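Local coordinates for molybdopterin biosynthesis enzyme, MoaB (Thermus thermophilus, PDB 3MCH), which probably binds molybdopterin and takes part in molybdenum cofactor biosynthesis, as a trimeric member of the MogA/MoaB family, at residues B[82-87]-B[114-119]; B[90-95]-B[122-127]; B[56-59]-B[65-68]. All blocks are in the same frame, centred on the assembly; numbering follows the deposited sequence.

Interaction 1: residues B[82-87]-B[114-119]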
ATOM      1  N   GLU B  82     -11.309  -4.408   8.499  1.00 21.63           N
ATOM      2  CA  GLU B  82     -10.931  -4.244   9.900  1.00 23.49           C
ATOM      3  C   GLU B  82     -10.999  -5.568  10.643  1.00 21.82           C
ATOM      4  O   GLU B  82     -10.096  -5.909  11.402  1.00 23.99           O
ATOM      5  CB  GLU B  82     -11.845  -3.230  10.600  1.00 24.64           C
ATOM      6  CG  GLU B  82     -11.651  -1.792  10.154  1.00 28.98           C
ATOM      7  CD  GLU B  82     -12.604  -1.380   9.050  1.00 30.54           C
ATOM      8  OE1 GLU B  82     -12.675  -2.085   8.022  1.00 30.48           O
ATOM      9  OE2 GLU B  82     -13.282  -0.344   9.214  1.00 32.44           O
ATOM     10  N   ALA B  83     -12.076  -6.313  10.428  1.00 21.89           N
ATOM     11  CA  ALA B  83     -12.247  -7.598  11.094  1.00 21.62           C
ATOM     12  C   ALA B  83     -11.133  -8.560  10.705  1.00 21.13           C
ATOM     13  O   ALA B  83     -10.615  -9.306  11.537  1.00 22.42           O
ATOM     14  CB  ALA B  83     -13.603  -8.195  10.744  1.00 22.25           C
ATOM     15  N   THR B  84     -10.760  -8.530   9.431  1.00 19.17           N
ATOM     16  CA  THR B  84      -9.715  -9.404   8.923  1.00 17.67           C
ATOM     17  C   THR B  84      -8.330  -9.036   9.441  1.00 18.21           C
ATOM     18  O   THR B  84      -7.595  -9.901   9.918  1.00 18.82           O
ATOM     19  CB  THR B  84      -9.689  -9.385   7.378  1.00 16.07           C
ATOM     20  OG1 THR B  84     -10.965  -9.791   6.875  1.00 16.96           O
ATOM     21  CG2 THR B  84      -8.615 -10.330   6.850  1.00 15.60           C
ATOM     22  N   ARG B  85      -7.976  -7.755   9.349  1.00 19.90           N
ATOM     23  CA  ARG B  85      -6.665  -7.298   9.799  1.00 21.53           C
ATOM     24  C   ARG B  85      -6.359  -7.739  11.221  1.00 22.57           C
ATOM     25  O   ARG B  85      -5.234  -8.120  11.536  1.00 23.70           O
ATOM     26  CB  ARG B  85      -6.567  -5.772   9.736  1.00 22.99           C
ATOM     27  CG  ARG B  85      -6.612  -5.174   8.347  1.00 25.88           C
ATOM     28  CD  ARG B  85      -6.139  -3.724   8.392  1.00 27.65           C
ATOM     29  NE  ARG B  85      -4.707  -3.640   8.661  1.00 30.46           N
ATOM     30  CZ  ARG B  85      -4.086  -2.552   9.106  1.00 32.88           C
ATOM     31  NH1 ARG B  85      -4.773  -1.441   9.345  1.00 33.74           N
ATOM     32  NH2 ARG B  85      -2.773  -2.569   9.298  1.00 33.02           N
ATOM     33  N   GLU B  86      -7.373  -7.684  12.075  1.00 24.38           N
ATOM     34  CA  GLU B  86      -7.216  -8.061  13.470  1.00 27.30           C
ATOM     35  C   GLU B  86      -6.854  -9.527  13.682  1.00 27.81           C
ATOM     36  O   GLU B  86      -6.382  -9.901  14.755  1.00 30.09           O
ATOM     37  CB  GLU B  86      -8.495  -7.714  14.236  1.00 28.15           C
ATOM     38  CG  GLU B  86      -8.713  -6.213  14.390  1.00 32.62           C
ATOM     39  CD  GLU B  86     -10.156  -5.851  14.692  1.00 34.68           C
ATOM     40  OE1 GLU B  86     -10.810  -6.587  15.455  1.00 36.90           O
ATOM     41  OE2 GLU B  86     -10.631  -4.818  14.172  1.00 37.50           O
ATOM     42  N   LEU B  87      -7.061 -10.352  12.657  1.00 26.12           N
ATOM     43  CA  LEU B  87      -6.767 -11.782  12.745  1.00 25.82           C
ATOM     44  C   LEU B  87      -5.487 -12.196  12.017  1.00 24.67           C
ATOM     45  O   LEU B  87      -5.043 -13.336  12.138  1.00 24.55           O
ATOM     46  CB  LEU B  87      -7.936 -12.593  12.177  1.00 26.60           C
ATOM     47  CG  LEU B  87      -9.290 -12.532  12.889  1.00 29.45           C
ATOM     48  CD1 LEU B  87     -10.330 -13.281  12.068  1.00 28.76           C
ATOM     49  CD2 LEU B  87      -9.170 -13.130  14.284  1.00 29.49           C
ATOM     50  N   ARG B 114     -11.253  -1.409   0.220  1.00 17.27           N
ATOM     51  CA  ARG B 114     -10.345  -1.345   1.351  1.00 16.89           C
ATOM     52  C   ARG B 114      -9.935  -2.756   1.760  1.00 14.94           C
ATOM     53  O   ARG B 114      -9.335  -2.957   2.812  1.00 15.94           O
ATOM     54  CB  ARG B 114     -11.025  -0.644   2.531  1.00 18.21           C
ATOM     55  CG  ARG B 114     -11.567   0.739   2.200  1.00 21.89           C
ATOM     56  CD  ARG B 114     -12.205   1.387   3.424  1.00 23.10           C
ATOM     57  NE  ARG B 114     -11.256   1.476   4.528  1.00 24.83           N
ATOM     58  CZ  ARG B 114     -11.203   0.629   5.552  1.00 25.51           C
ATOM     59  NH1 ARG B 114     -12.056  -0.384   5.629  1.00 24.86           N
ATOM     60  NH2 ARG B 114     -10.283   0.790   6.493  1.00 27.53           N
ATOM     61  N   GLY B 115     -10.263  -3.734   0.924  1.00 15.10           N
ATOM     62  CA  GLY B 115      -9.924  -5.107   1.246  1.00 14.37           C
ATOM     63  C   GLY B 115      -8.443  -5.304   1.490  1.00 13.87           C
ATOM     64  O   GLY B 115      -7.611  -4.703   0.804  1.00 14.11           O
ATOM     65  N   VAL B 116      -8.109  -6.121   2.485  1.00 13.92           N
ATOM     66  CA  VAL B 116      -6.712  -6.406   2.789  1.00 14.88           C
ATOM     67  C   VAL B 116      -6.380  -7.837   2.374  1.00 15.17           C
ATOM     68  O   VAL B 116      -7.255  -8.598   1.937  1.00 14.37           O
ATOM     69  CB  VAL B 116      -6.396  -6.243   4.304  1.00 15.97           C
ATOM     70  CG1 VAL B 116      -6.714  -4.821   4.753  1.00 15.65           C
ATOM     71  CG2 VAL B 116      -7.190  -7.247   5.128  1.00 15.64           C
ATOM     72  N   ALA B 117      -5.105  -8.185   2.487  1.00 13.61           N
ATOM     73  CA  ALA B 117      -4.627  -9.522   2.173  1.00 13.02           C
ATOM     74  C   ALA B 117      -3.563  -9.836   3.209  1.00 12.74           C
ATOM     75  O   ALA B 117      -2.767  -8.968   3.570  1.00 13.09           O
ATOM     76  CB  ALA B 117      -4.026  -9.564   0.770  1.00 14.50           C
ATOM     77  N   GLY B 118      -3.552 -11.065   3.702  1.00 13.27           N
ATOM     78  CA  GLY B 118      -2.556 -11.420   4.687  1.00 12.95           C
ATOM     79  C   GLY B 118      -2.535 -12.890   5.018  1.00 15.15           C
ATOM     80  O   GLY B 118      -3.254 -13.694   4.422  1.00 14.51           O
ATOM     81  N   VAL B 119      -1.704 -13.238   5.990  1.00 15.55           N
ATOM     82  CA  VAL B 119      -1.566 -14.620   6.411  1.00 15.99           C
ATOM     83  C   VAL B 119      -1.856 -14.783   7.895  1.00 17.67           C
ATOM     84  O   VAL B 119      -1.497 -13.931   8.704  1.00 16.43           O
ATOM     85  CB  VAL B 119      -0.126 -15.131   6.145  1.00 15.50           C
ATOM     86  CG1 VAL B 119       0.060 -16.542   6.704  1.00 16.31           C
ATOM     87  CG2 VAL B 119       0.159 -15.101   4.642  1.00 14.62           C
TER

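Interaction 2: residues B[90-95]-B[122-127]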
ATOM      1  N   ARG B  90       0.454 -11.230   9.592  1.00 21.09           N
ATOM      2  CA  ARG B  90       1.184 -10.303   8.729  1.00 21.34           C
ATOM      3  C   ARG B  90       0.371 -10.057   7.465  1.00 20.11           C
ATOM      4  O   ARG B  90      -0.459 -10.880   7.084  1.00 18.34           O
ATOM      5  CB  ARG B  90       2.566 -10.865   8.373  1.00 22.40           C
ATOM      6  CG  ARG B  90       2.562 -12.191   7.631  1.00 24.57           C
ATOM      7  CD  ARG B  90       3.988 -12.694   7.422  1.00 27.79           C
ATOM      8  NE  ARG B  90       4.045 -13.984   6.732  1.00 31.00           N
ATOM      9  CZ  ARG B  90       3.655 -15.142   7.260  1.00 33.81           C
ATOM     10  NH1 ARG B  90       3.171 -15.184   8.499  1.00 31.43           N
ATOM     11  NH2 ARG B  90       3.753 -16.263   6.551  1.00 32.51           N
ATOM     12  N   GLU B  91       0.602  -8.921   6.822  1.00 19.57           N
ATOM     13  CA  GLU B  91      -0.137  -8.591   5.612  1.00 17.45           C
ATOM     14  C   GLU B  91       0.680  -8.737   4.337  1.00 16.28           C
ATOM     15  O   GLU B  91       1.909  -8.794   4.372  1.00 14.95           O
ATOM     16  CB  GLU B  91      -0.690  -7.169   5.712  1.00 18.97           C
ATOM     17  CG  GLU B  91      -1.834  -7.050   6.701  1.00 20.98           C
ATOM     18  CD  GLU B  91      -2.400  -5.651   6.777  1.00 25.38           C
ATOM     19  OE1 GLU B  91      -2.617  -5.032   5.712  1.00 24.52           O
ATOM     20  OE2 GLU B  91      -2.643  -5.177   7.907  1.00 29.85           O
ATOM     21  N   VAL B  92      -0.023  -8.818   3.211  1.00 13.81           N
ATOM     22  CA  VAL B  92       0.619  -8.931   1.902  1.00 14.70           C
ATOM     23  C   VAL B  92       0.012  -7.806   1.068  1.00 14.09           C
ATOM     24  O   VAL B  92      -0.843  -8.036   0.211  1.00 14.19           O
ATOM     25  CB  VAL B  92       0.328 -10.298   1.236  1.00 12.91           C
ATOM     26  CG1 VAL B  92       1.118 -10.420  -0.067  1.00 13.10           C
ATOM     27  CG2 VAL B  92       0.704 -11.433   2.181  1.00 15.30           C
ATOM     28  N   PRO B  93       0.457  -6.566   1.313  1.00 13.96           N
ATOM     29  CA  PRO B  93      -0.055  -5.402   0.591  1.00 13.08           C
ATOM     30  C   PRO B  93      -0.084  -5.539  -0.923  1.00 11.76           C
ATOM     31  O   PRO B  93      -0.988  -5.014  -1.567  1.00 12.07           O
ATOM     32  CB  PRO B  93       0.853  -4.268   1.069  1.00 14.73           C
ATOM     33  CG  PRO B  93       2.118  -4.961   1.445  1.00 15.51           C
ATOM     34  CD  PRO B  93       1.615  -6.197   2.148  1.00 14.28           C
ATOM     35  N   GLY B  94       0.901  -6.235  -1.482  1.00 10.04           N
ATOM     36  CA  GLY B  94       0.949  -6.412  -2.924  1.00 11.13           C
ATOM     37  C   GLY B  94      -0.306  -7.049  -3.486  1.00 12.04           C
ATOM     38  O   GLY B  94      -0.722  -6.733  -4.608  1.00 12.80           O
ATOM     39  N   LEU B  95      -0.917  -7.951  -2.724  1.00 12.09           N
ATOM     40  CA  LEU B  95      -2.134  -8.605  -3.200  1.00 11.79           C
ATOM     41  C   LEU B  95      -3.332  -7.669  -3.071  1.00 12.35           C
ATOM     42  O   LEU B  95      -4.243  -7.699  -3.898  1.00 12.15           O
ATOM     43  CB  LEU B  95      -2.372  -9.911  -2.429  1.00 11.37           C
ATOM     44  CG  LEU B  95      -1.370 -11.023  -2.759  1.00 11.92           C
ATOM     45  CD1 LEU B  95      -1.622 -12.254  -1.888  1.00 14.46           C
ATOM     46  CD2 LEU B  95      -1.502 -11.382  -4.241  1.00 13.53           C
ATOM     47  N   ARG B 122      -1.048 -20.774   8.560  1.00 18.20           N
ATOM     48  CA  ARG B 122      -0.630 -21.226   7.240  1.00 19.30           C
ATOM     49  C   ARG B 122      -1.782 -21.050   6.262  1.00 17.00           C
ATOM     50  O   ARG B 122      -1.979 -21.866   5.363  1.00 17.78           O
ATOM     51  CB  ARG B 122      -0.194 -22.688   7.288  1.00 23.12           C
ATOM     52  CG  ARG B 122       1.238 -22.879   7.782  1.00 28.39           C
ATOM     53  CD  ARG B 122       1.513 -24.337   8.077  1.00 35.40           C
ATOM     54  NE  ARG B 122       0.818 -24.765   9.287  1.00 41.39           N
ATOM     55  CZ  ARG B 122       0.190 -25.928   9.420  1.00 43.79           C
ATOM     56  NH1 ARG B 122      -0.411 -26.230  10.563  1.00 45.73           N
ATOM     57  NH2 ARG B 122       0.153 -26.783   8.406  1.00 45.41           N
ATOM     58  N   THR B 123      -2.535 -19.972   6.451  1.00 16.96           N
ATOM     59  CA  THR B 123      -3.683 -19.668   5.605  1.00 15.45           C
ATOM     60  C   THR B 123      -3.585 -18.265   5.017  1.00 14.91           C
ATOM     61  O   THR B 123      -3.361 -17.292   5.737  1.00 13.64           O
ATOM     62  CB  THR B 123      -5.000 -19.766   6.406  1.00 18.29           C
ATOM     63  OG1 THR B 123      -5.100 -21.068   6.996  1.00 16.68           O
ATOM     64  CG2 THR B 123      -6.205 -19.529   5.494  1.00 18.27           C
ATOM     65  N   LEU B 124      -3.744 -18.171   3.699  1.00 12.98           N
ATOM     66  CA  LEU B 124      -3.713 -16.881   3.021  1.00 12.30           C
ATOM     67  C   LEU B 124      -5.151 -16.398   2.943  1.00 11.77           C
ATOM     68  O   LEU B 124      -6.035 -17.150   2.536  1.00 12.72           O
ATOM     69  CB  LEU B 124      -3.134 -17.033   1.610  1.00 13.16           C
ATOM     70  CG  LEU B 124      -3.024 -15.775   0.749  1.00 13.32           C
ATOM     71  CD1 LEU B 124      -2.067 -14.770   1.387  1.00 13.26           C
ATOM     72  CD2 LEU B 124      -2.531 -16.177  -0.638  1.00 14.76           C
ATOM     73  N   ILE B 125      -5.379 -15.146   3.330  1.00 12.42           N
ATOM     74  CA  ILE B 125      -6.714 -14.568   3.331  1.00 11.89           C
ATOM     75  C   ILE B 125      -6.765 -13.302   2.488  1.00 12.84           C
ATOM     76  O   ILE B 125      -5.959 -12.386   2.679  1.00 12.66           O
ATOM     77  CB  ILE B 125      -7.166 -14.221   4.780  1.00 13.56           C
ATOM     78  CG1 ILE B 125      -7.018 -15.455   5.672  1.00 14.74           C
ATOM     79  CG2 ILE B 125      -8.607 -13.729   4.787  1.00 15.71           C
ATOM     80  CD1 ILE B 125      -5.634 -15.639   6.236  1.00 25.29           C
ATOM     81  N   LEU B 126      -7.703 -13.267   1.543  1.00 11.11           N
ATOM     82  CA  LEU B 126      -7.887 -12.101   0.681  1.00 12.73           C
ATOM     83  C   LEU B 126      -9.322 -11.595   0.785  1.00 10.50           C
ATOM     84  O   LEU B 126     -10.261 -12.394   0.757  1.00 12.45           O
ATOM     85  CB  LEU B 126      -7.610 -12.452  -0.788  1.00 13.51           C
ATOM     86  CG  LEU B 126      -6.167 -12.459  -1.305  1.00 18.42           C
ATOM     87  CD1 LEU B 126      -5.334 -13.481  -0.565  1.00 18.97           C
ATOM     88  CD2 LEU B 126      -6.193 -12.760  -2.796  1.00 19.58           C
ATOM     89  N   ASN B 127      -9.480 -10.277   0.905  1.00 11.92           N
ATOM     90  CA  ASN B 127     -10.798  -9.633   0.965  1.00 12.56           C
ATOM     91  C   ASN B 127     -11.158  -9.142  -0.437  1.00 13.10           C
ATOM     92  O   ASN B 127     -10.631  -8.118  -0.884  1.00 12.81           O
ATOM     93  CB  ASN B 127     -10.790  -8.381   1.851  1.00 15.44           C
ATOM     94  CG  ASN B 127     -10.564  -8.672   3.319  1.00 14.95           C
ATOM     95  OD1 ASN B 127     -10.107  -7.795   4.050  1.00 16.32           O
ATOM     96  ND2 ASN B 127     -10.907  -9.876   3.765  1.00 16.04           N
TER

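Interaction 3: residues B[56-59]-B[65-68]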
ATOM      1  N   LEU B  56     -12.003 -20.151  12.643  1.00 27.04           N
ATOM      2  CA  LEU B  56     -12.321 -21.568  12.494  1.00 26.76           C
ATOM      3  C   LEU B  56     -11.649 -22.163  11.260  1.00 25.51           C
ATOM      4  O   LEU B  56     -10.952 -23.177  11.338  1.00 24.68           O
ATOM      5  CB  LEU B  56     -13.835 -21.748  12.361  1.00 28.84           C
ATOM      6  CG  LEU B  56     -14.617 -22.510  13.434  1.00 32.50           C
ATOM      7  CD1 LEU B  56     -14.461 -21.828  14.781  1.00 31.33           C
ATOM      8  CD2 LEU B  56     -16.082 -22.571  13.030  1.00 32.86           C
ATOM      9  N   TRP B  57     -11.870 -21.521  10.118  1.00 24.40           N
ATOM     10  CA  TRP B  57     -11.323 -21.982   8.849  1.00 22.34           C
ATOM     11  C   TRP B  57      -9.802 -22.058   8.802  1.00 21.73           C
ATOM     12  O   TRP B  57      -9.240 -22.983   8.220  1.00 20.83           O
ATOM     13  CB  TRP B  57     -11.832 -21.087   7.718  1.00 21.00           C
ATOM     14  CG  TRP B  57     -13.275 -21.318   7.380  1.00 21.46           C
ATOM     15  CD1 TRP B  57     -14.169 -22.096   8.069  1.00 21.62           C
ATOM     16  CD2 TRP B  57     -13.987 -20.788   6.259  1.00 20.45           C
ATOM     17  NE1 TRP B  57     -15.389 -22.085   7.440  1.00 20.32           N
ATOM     18  CE2 TRP B  57     -15.306 -21.292   6.325  1.00 19.87           C
ATOM     19  CE3 TRP B  57     -13.641 -19.937   5.201  1.00 18.24           C
ATOM     20  CZ2 TRP B  57     -16.278 -20.974   5.371  1.00 18.96           C
ATOM     21  CZ3 TRP B  57     -14.607 -19.621   4.254  1.00 18.00           C
ATOM     22  CH2 TRP B  57     -15.910 -20.140   4.345  1.00 18.05           C
ATOM     23  N   ALA B  58      -9.136 -21.090   9.414  1.00 20.99           N
ATOM     24  CA  ALA B  58      -7.685 -21.080   9.413  1.00 22.38           C
ATOM     25  C   ALA B  58      -7.113 -21.976  10.500  1.00 23.78           C
ATOM     26  O   ALA B  58      -6.344 -22.891  10.221  1.00 23.36           O
ATOM     27  CB  ALA B  58      -7.173 -19.654   9.597  1.00 21.43           C
ATOM     28  N   ASP B  59      -7.510 -21.710  11.739  1.00 25.07           N
ATOM     29  CA  ASP B  59      -7.001 -22.449  12.889  1.00 27.35           C
ATOM     30  C   ASP B  59      -7.418 -23.909  13.008  1.00 28.84           C
ATOM     31  O   ASP B  59      -6.584 -24.767  13.307  1.00 31.02           O
ATOM     32  CB  ASP B  59      -7.377 -21.717  14.181  1.00 27.31           C
ATOM     33  CG  ASP B  59      -6.814 -20.308  14.238  1.00 30.00           C
ATOM     34  OD1 ASP B  59      -6.078 -19.916  13.305  1.00 28.36           O
ATOM     35  OD2 ASP B  59      -7.110 -19.593  15.218  1.00 29.74           O
ATOM     36  N   LEU B  65      -6.466 -21.273   1.508  1.00 12.14           N
ATOM     37  CA  LEU B  65      -6.872 -19.964   1.018  1.00 11.66           C
ATOM     38  C   LEU B  65      -8.280 -19.618   1.457  1.00 11.67           C
ATOM     39  O   LEU B  65      -9.185 -20.448   1.379  1.00 12.57           O
ATOM     40  CB  LEU B  65      -6.825 -19.938  -0.518  1.00 11.41           C
ATOM     41  CG  LEU B  65      -7.324 -18.661  -1.199  1.00 11.73           C
ATOM     42  CD1 LEU B  65      -6.327 -17.527  -0.975  1.00 11.16           C
ATOM     43  CD2 LEU B  65      -7.507 -18.907  -2.696  1.00 10.30           C
ATOM     44  N   ILE B  66      -8.463 -18.395   1.934  1.00 11.04           N
ATOM     45  CA  ILE B  66      -9.792 -17.945   2.303  1.00 12.62           C
ATOM     46  C   ILE B  66     -10.079 -16.698   1.489  1.00 13.72           C
ATOM     47  O   ILE B  66      -9.350 -15.709   1.571  1.00 13.82           O
ATOM     48  CB  ILE B  66      -9.921 -17.589   3.795  1.00 13.08           C
ATOM     49  CG1 ILE B  66      -9.736 -18.840   4.648  1.00 15.19           C
ATOM     50  CG2 ILE B  66     -11.296 -16.952   4.053  1.00 13.49           C
ATOM     51  CD1 ILE B  66      -9.505 -18.576   6.134  1.00 25.29           C
ATOM     52  N   LEU B  67     -11.124 -16.772   0.674  1.00 12.26           N
ATOM     53  CA  LEU B  67     -11.543 -15.649  -0.140  1.00 11.94           C
ATOM     54  C   LEU B  67     -12.856 -15.123   0.421  1.00 12.91           C
ATOM     55  O   LEU B  67     -13.897 -15.777   0.295  1.00 13.79           O
ATOM     56  CB  LEU B  67     -11.745 -16.084  -1.600  1.00 12.07           C
ATOM     57  CG  LEU B  67     -10.507 -16.629  -2.322  1.00 10.41           C
ATOM     58  CD1 LEU B  67     -10.889 -17.160  -3.703  1.00 11.31           C
ATOM     59  CD2 LEU B  67      -9.459 -15.525  -2.454  1.00 10.95           C
ATOM     60  N   THR B  68     -12.803 -13.971   1.081  1.00 13.72           N
ATOM     61  CA  THR B  68     -14.029 -13.373   1.593  1.00 13.94           C
ATOM     62  C   THR B  68     -14.450 -12.440   0.469  1.00 14.12           C
ATOM     63  O   THR B  68     -13.623 -12.045  -0.356  1.00 15.18           O
ATOM     64  CB  THR B  68     -13.809 -12.522   2.878  1.00 14.89           C
ATOM     65  OG1 THR B  68     -13.090 -11.321   2.554  1.00 14.80           O
ATOM     66  CG2 THR B  68     -13.046 -13.310   3.931  1.00 13.78           C
TER

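Interaction 1: residues B[82-87]-B[114-119]
Arg114 reaches across from the loop before strand 117-120 to take the carboxylate of Glu82 on helix 80-85. Its NH1 donates to Glu82 OE1 over 3.0 Å with an N-H...O angle of 158°, a salt bridge. The oxygen lies at the edge of the guanidinium, in its plane, yet the donor comes in from above the carboxylate plane, and the two flat groups stand 69° apart. Arg114 NE bonds to Glu91 O of the second subunit, so one side chain links helix, loop and subunit interface.

Followed from CB outward, Val116 packs against the helix. Its CB is 4.2 Å from Arg85 CG; chi1 -59° sets CG1 anti to the carbonyl carbon, where it faces Arg85, 3.6 Å from Arg85 CG and 3.8 Å from Arg85 CD, crossing that chain nearly at right angles. CG2 turns to Thr84, ending 3.8 Å from Thr84 CG2. The hydroxyl of Thr84 is engaged by Thr80 O and Asn127 ND2, and the head of Arg85 by Glu91 of its own chain. A helix packed on the sheet and on the loop entering strand 117-120 suits the alpha/beta fold of the probable molybdopterin-binding domain, here at a subunit boundary.

Interaction 2: residues B[90-95]-B[122-127]
Leu95, on the first turn of helix 93-99, rests its CD1 methyl over the notch where the CD1 methyls of two leucines meet, both projecting from the same face of strand 123-128. That methyl sits 4.1 Å from Leu126 CD1 and 4.2 Å from Leu124 CD1, so a single knob rests in the shallow hollow between neighbouring i and i+2 side chains. The two flanks differ in form. Leu124 has its CG anti to the backbone N (chi1 -180°) and, with chi2 near 63°, its CD1 is turned to meet Leu95 CD1 tip to tip; Leu126 instead crosses Leu95 at about a right angle.

Val92 adds a smaller bump further back along the strand. Its CG2 comes to 4.4 Å from Leu124 CD1, so this one methyl of Leu124 is approached by both Val92 and Leu95. Val92 holds the N-cap position of the helix, and its carbonyl O accepts the N-H of Leu95 at 2.9 Å, which helps to keep the two residues on one turn. Beyond the pair, Leu124 also leans on Leu146 and Leu150 of helix 146-154, while Leu95 and Val92 touch Leu112 and Leu74 of the third subunit.

No hydrogen bond or charge passes between 90-95 and 122-127. Every touching residue is buried and meets its partner through methyl groups, so the contact depends on dispersion and exclusion of water, with specificity left to shape.

Interaction 3: residues B[56-59]-B[65-68]
Trp57 and Ile66 are brought together by matching first torsions: Trp57 has its CG anti to the carbonyl carbon (chi1 -73°), and Ile66 does the same with CG1 (chi1 -65°), its chain then running on extended to CD1 (chi2 166°). The isoleucine thus reaches straight across to the helix with its long branch, while CG2, with CG1 beside it, meets the indole edge.

Ile66 CD1 rests against Trp57 CB, at 3.8 Å, and against Ala58, 4.1 Å from Ala58 N and 4.3 Å from Ala58 CB. Nearer the strand, Trp57 CE3 comes within 4.0 Å of Ile66 CG2 and 4.1 Å of Ile66 CG1. CG2 approaches near the plane of the ring, at its edge, and the two side chains run at a slant to one another; this is edge packing of an aliphatic group on an indole, without a CH-pi stack over the face. With an alanine at Ile66, both branches are gone, and a gap would probably open beside Trp57 CB and Ala58, leaving the CE3 edge without its aliphatic partner. The polar end of the indole is settled separately, since NE1 bonds to Glu41 OE2.

The contact joins the last turns of helix 47-60, where a wider pi-type turn occurs, to strand 65-69, which follows after a short connection. Since parallel strands 35-43 and 65-69 precede and follow this helix and are separated in the sheet by 2-9, it is the helix of a beta-alpha-beta crossover. Leu54 of that helix also packs on Ile66, and Thr123 and Ile125 touch it from the neighbouring strand 123-128. Trp57 itself extends to Leu7 on strand 2-9 and Ala58 touches Thr123, so residues of the helix touch strands 2-9, 65-69 and 123-128.

In the fold
Interactions 1, 2 and 3 all rest on one mixed sheet, in which strand 123-128 lies between 65-69 and 117-120. Interactions 1 and 2 have centres about 7 Å apart and touch directly: Arg85 NE pairs with Glu91 OE2 at 2.7 Å, and Val92 N probably bonds to Ala117 O. Interaction 3, its centre about 11 Å from that of interaction 2, joins it through a probable bond from Ile66 N to Leu124 O, 2.8 Å, and through Asn127 ND2 with Thr68 OG1. Interactions 1 and 3 do not touch. No ligand marks a pocket here, but interactions 1 and 2 both adjoin neighbouring subunits, whereas no other chain of the assembly touches the segments of interaction 3.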